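VP1 (New Jersey polyomavirus-2013, PDB 6Y5Y) forms the pentameric building blocks of the polyomavirus capsid and binds sialylated glycans, in keeping with a role in attachment to host cells. Local coordinates at residues 216-221 with 277-282. Sequence-based numbering, arbitrary orientation.
Sequences YPVEEW and ADICGV
Val218 forks over residues 277-282 of strand 271-284 and lays one methyl on each of two residues there: CG1 meets CB of Ala277 at 4.0 Å, and CG2 meets CD1 of Ile279 at 3.9 Å. The contact is wholly apolar and small, with 97 Å² buried in all, because the backbones stay well apart, 7.9 Å between CA of Val218 and CA of Ala277. A beta-branched residue suits this place, since its two methyls diverge from one carbon and can serve both partners. In Val218, CG1 lies anti to the carbonyl carbon and CG2 sits between the backbone N and that carbon (chi1 -51°), which sends the branches to different neighbours. The short methyl of Ala277 suits the point where the two backbones come nearest. Ile279 reaches further: its extended chain (chi2 172°) carries CD1 out to the valine, the two side chains running past each other in opposite senses. On the loop side, Val218 is the second residue of a type I beta turn, closed by the amide N of Glu220 bonding to O of Pro217 at 3.1 Å; the proline ring restricts the backbone at the start of the bend. Tyr151 of strand 150-157 touches all three contact residues, and Ile124 of the second subunit packs on Val218 and Ile279, so the cluster extends into the pentamer interface. The loop leading into strand 221-223 is thus seated on strand 271-284, which pairs with strands 150-157 and 291-310 in the antiparallel sheet of the VP1 jelly-roll fold.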
ATOM      1  N   TYR D 216     -25.329  -4.237 -18.470  1.00 19.36           N
ATOM      2  CA  TYR D 216     -25.327  -3.137 -17.517  1.00 19.69           C
ATOM      3  C   TYR D 216     -23.921  -2.565 -17.415  1.00 18.86           C
ATOM      4  O   TYR D 216     -23.018  -3.254 -16.909  1.00 21.08           O
ATOM      5  CB  TYR D 216     -25.809  -3.628 -16.150  1.00 19.35           C
ATOM      6  CG  TYR D 216     -27.257  -4.079 -16.169  1.00 19.52           C
ATOM      7  CD1 TYR D 216     -27.610  -5.359 -16.602  1.00 19.52           C
ATOM      8  CD2 TYR D 216     -28.272  -3.208 -15.795  1.00 24.63           C
ATOM      9  CE1 TYR D 216     -28.934  -5.763 -16.641  1.00 19.82           C
ATOM     10  CE2 TYR D 216     -29.601  -3.611 -15.812  1.00 23.10           C
ATOM     11  CZ  TYR D 216     -29.926  -4.874 -16.251  1.00 22.01           C
ATOM     12  OH  TYR D 216     -31.249  -5.249 -16.287  1.00 24.71           O
ATOM     13  N   PRO D 217     -23.675  -1.346 -17.896  1.00 16.91           N
ATOM     14  CA  PRO D 217     -22.313  -0.791 -17.843  1.00 15.60           C
ATOM     15  C   PRO D 217     -21.883  -0.465 -16.417  1.00 19.16           C
ATOM     16  O   PRO D 217     -22.663   0.047 -15.611  1.00 17.71           O
ATOM     17  CB  PRO D 217     -22.411   0.481 -18.694  1.00 21.12           C
ATOM     18  CG  PRO D 217     -23.597   0.223 -19.625  1.00 19.64           C
ATOM     19  CD  PRO D 217     -24.566  -0.563 -18.777  1.00 20.50           C
ATOM     20  N   VAL D 218     -20.612  -0.735 -16.124  1.00 16.98           N
ATOM     21  CA  VAL D 218     -20.114  -0.487 -14.771  1.00 19.31           C
ATOM     22  C   VAL D 218     -20.053   1.008 -14.478  1.00 18.40           C
ATOM     23  O   VAL D 218     -20.166   1.419 -13.315  1.00 16.10           O
ATOM     24  CB  VAL D 218     -18.741  -1.156 -14.542  1.00 21.11           C
ATOM     25  CG1 VAL D 218     -18.765  -2.614 -14.950  1.00 18.28           C
ATOM     26  CG2 VAL D 218     -17.672  -0.432 -15.278  1.00 20.62           C
ATOM     27  N   GLU D 219     -19.901   1.854 -15.506  1.00 19.69           N
ATOM     28  CA  GLU D 219     -19.847   3.288 -15.237  1.00 15.80           C
ATOM     29  C   GLU D 219     -21.209   3.876 -14.883  1.00 13.99           C
ATOM     30  O   GLU D 219     -21.275   5.039 -14.473  1.00 18.71           O
ATOM     31  CB  GLU D 219     -19.236   4.027 -16.430  1.00 17.91           C
ATOM     32  CG  GLU D 219     -20.118   4.055 -17.676  1.00 18.91           C
ATOM     33  CD  GLU D 219     -19.317   4.419 -18.925  1.00 17.68           C
ATOM     34  OE1 GLU D 219     -18.679   3.516 -19.502  1.00 20.69           O
ATOM     35  OE2 GLU D 219     -19.304   5.610 -19.303  1.00 17.54           O
ATOM     36  N   GLU D 220     -22.284   3.103 -15.008  1.00 17.27           N
ATOM     37  CA  GLU D 220     -23.624   3.563 -14.664  1.00 15.84           C
ATOM     38  C   GLU D 220     -24.294   2.776 -13.545  1.00 17.39           C
ATOM     39  O   GLU D 220     -25.314   3.240 -13.024  1.00 16.70           O
ATOM     40  CB  GLU D 220     -24.544   3.502 -15.898  1.00 17.63           C
ATOM     41  CG  GLU D 220     -24.219   4.536 -16.976  1.00 20.01           C
ATOM     42  CD  GLU D 220     -25.063   4.330 -18.232  1.00 18.13           C
ATOM     43  OE1 GLU D 220     -24.971   3.244 -18.840  1.00 21.73           O
ATOM     44  OE2 GLU D 220     -25.836   5.242 -18.580  1.00 20.20           O
ATOM     45  N   TRP D 221     -23.780   1.599 -13.183  1.00 17.01           N
ATOM     46  CA  TRP D 221     -24.459   0.698 -12.256  1.00 19.96           C
ATOM     47  C   TRP D 221     -23.470   0.175 -11.227  1.00 17.09           C
ATOM     48  O   TRP D 221     -22.383  -0.287 -11.588  1.00 17.47           O
ATOM     49  CB  TRP D 221     -25.113  -0.489 -12.988  1.00 15.94           C
ATOM     50  CG  TRP D 221     -26.171  -0.105 -14.005  1.00 17.93           C
ATOM     51  CD1 TRP D 221     -26.013  -0.023 -15.366  1.00 22.45           C
ATOM     52  CD2 TRP D 221     -27.537   0.247 -13.738  1.00 17.78           C
ATOM     53  NE1 TRP D 221     -27.199   0.349 -15.956  1.00 22.33           N
ATOM     54  CE2 TRP D 221     -28.147   0.527 -14.982  1.00 18.61           C
ATOM     55  CE3 TRP D 221     -28.302   0.353 -12.569  1.00 19.60           C
ATOM     56  CZ2 TRP D 221     -29.487   0.904 -15.088  1.00 17.46           C
ATOM     57  CZ3 TRP D 221     -29.633   0.727 -12.676  1.00 18.40           C
ATOM     58  CH2 TRP D 221     -30.213   0.993 -13.930  1.00 22.97           C
ATOM     59  N   ALA D 277     -16.870  -8.204 -12.621  1.00 18.60           N
ATOM     60  CA  ALA D 277     -16.325  -7.271 -13.593  1.00 16.25           C
ATOM     61  C   ALA D 277     -14.860  -7.110 -13.252  1.00 20.15           C
ATOM     62  O   ALA D 277     -14.514  -6.927 -12.081  1.00 18.68           O
ATOM     63  CB  ALA D 277     -17.042  -5.923 -13.556  1.00 14.52           C
ATOM     64  N   ASP D 278     -14.004  -7.203 -14.261  1.00 16.07           N
ATOM     65  CA  ASP D 278     -12.567  -7.158 -14.019  1.00 15.00           C
ATOM     66  C   ASP D 278     -11.904  -6.321 -15.111  1.00 17.58           C
ATOM     67  O   ASP D 278     -11.293  -6.856 -16.040  1.00 20.78           O
ATOM     68  CB  ASP D 278     -12.003  -8.576 -13.946  1.00 17.28           C
ATOM     69  CG  ASP D 278     -12.430  -9.288 -12.681  1.00 18.68           C
ATOM     70  OD1 ASP D 278     -11.906  -8.929 -11.602  1.00 18.36           O
ATOM     71  OD2 ASP D 278     -13.310 -10.178 -12.765  1.00 15.76           O
ATOM     72  N   ILE D 279     -12.022  -4.998 -14.982  1.00 17.35           N
ATOM     73  CA  ILE D 279     -11.224  -4.081 -15.792  1.00 18.12           C
ATOM     74  C   ILE D 279      -9.809  -4.084 -15.237  1.00 21.20           C
ATOM     75  O   ILE D 279      -9.585  -3.679 -14.089  1.00 17.33           O
ATOM     76  CB  ILE D 279     -11.806  -2.656 -15.778  1.00 15.56           C
ATOM     77  CG1 ILE D 279     -13.254  -2.631 -16.261  1.00 19.74           C
ATOM     78  CG2 ILE D 279     -10.941  -1.710 -16.620  1.00 14.48           C
ATOM     79  CD1 ILE D 279     -13.924  -1.277 -16.080  1.00 17.63           C
ATOM     80  N   CYS D 280      -8.849  -4.542 -16.041  1.00 14.78           N
ATOM     81  CA  CYS D 280      -7.476  -4.636 -15.564  1.00 18.72           C
ATOM     82  C   CYS D 280      -6.608  -3.451 -15.961  1.00 17.45           C
ATOM     83  O   CYS D 280      -5.464  -3.358 -15.508  1.00 21.28           O
ATOM     84  CB  CYS D 280      -6.847  -5.944 -16.049  1.00 19.07           C
ATOM     85  SG  CYS D 280      -7.727  -7.377 -15.449  1.00 20.14           S
ATOM     86  N   GLY D 281      -7.119  -2.532 -16.755  1.00 16.40           N
ATOM     87  CA  GLY D 281      -6.346  -1.386 -17.165  1.00 13.40           C
ATOM     88  C   GLY D 281      -6.782  -0.971 -18.553  1.00 15.19           C
ATOM     89  O   GLY D 281      -7.828  -1.390 -19.040  1.00 17.31           O
ATOM     90  N   VAL D 282      -5.962  -0.134 -19.178  1.00 17.26           N
ATOM     91  CA  VAL D 282      -6.262   0.347 -20.521  1.00 14.82           C
ATOM     92  C   VAL D 282      -5.059   0.148 -21.429  1.00 22.22           C
ATOM     93  O   VAL D 282      -3.906   0.095 -20.984  1.00 16.72           O
ATOM     94  CB  VAL D 282      -6.690   1.829 -20.548  1.00 17.44           C
ATOM     95  CG1 VAL D 282      -7.848   2.082 -19.579  1.00 16.39           C
ATOM     96  CG2 VAL D 282      -5.493   2.736 -20.278  1.00 17.29           C
TER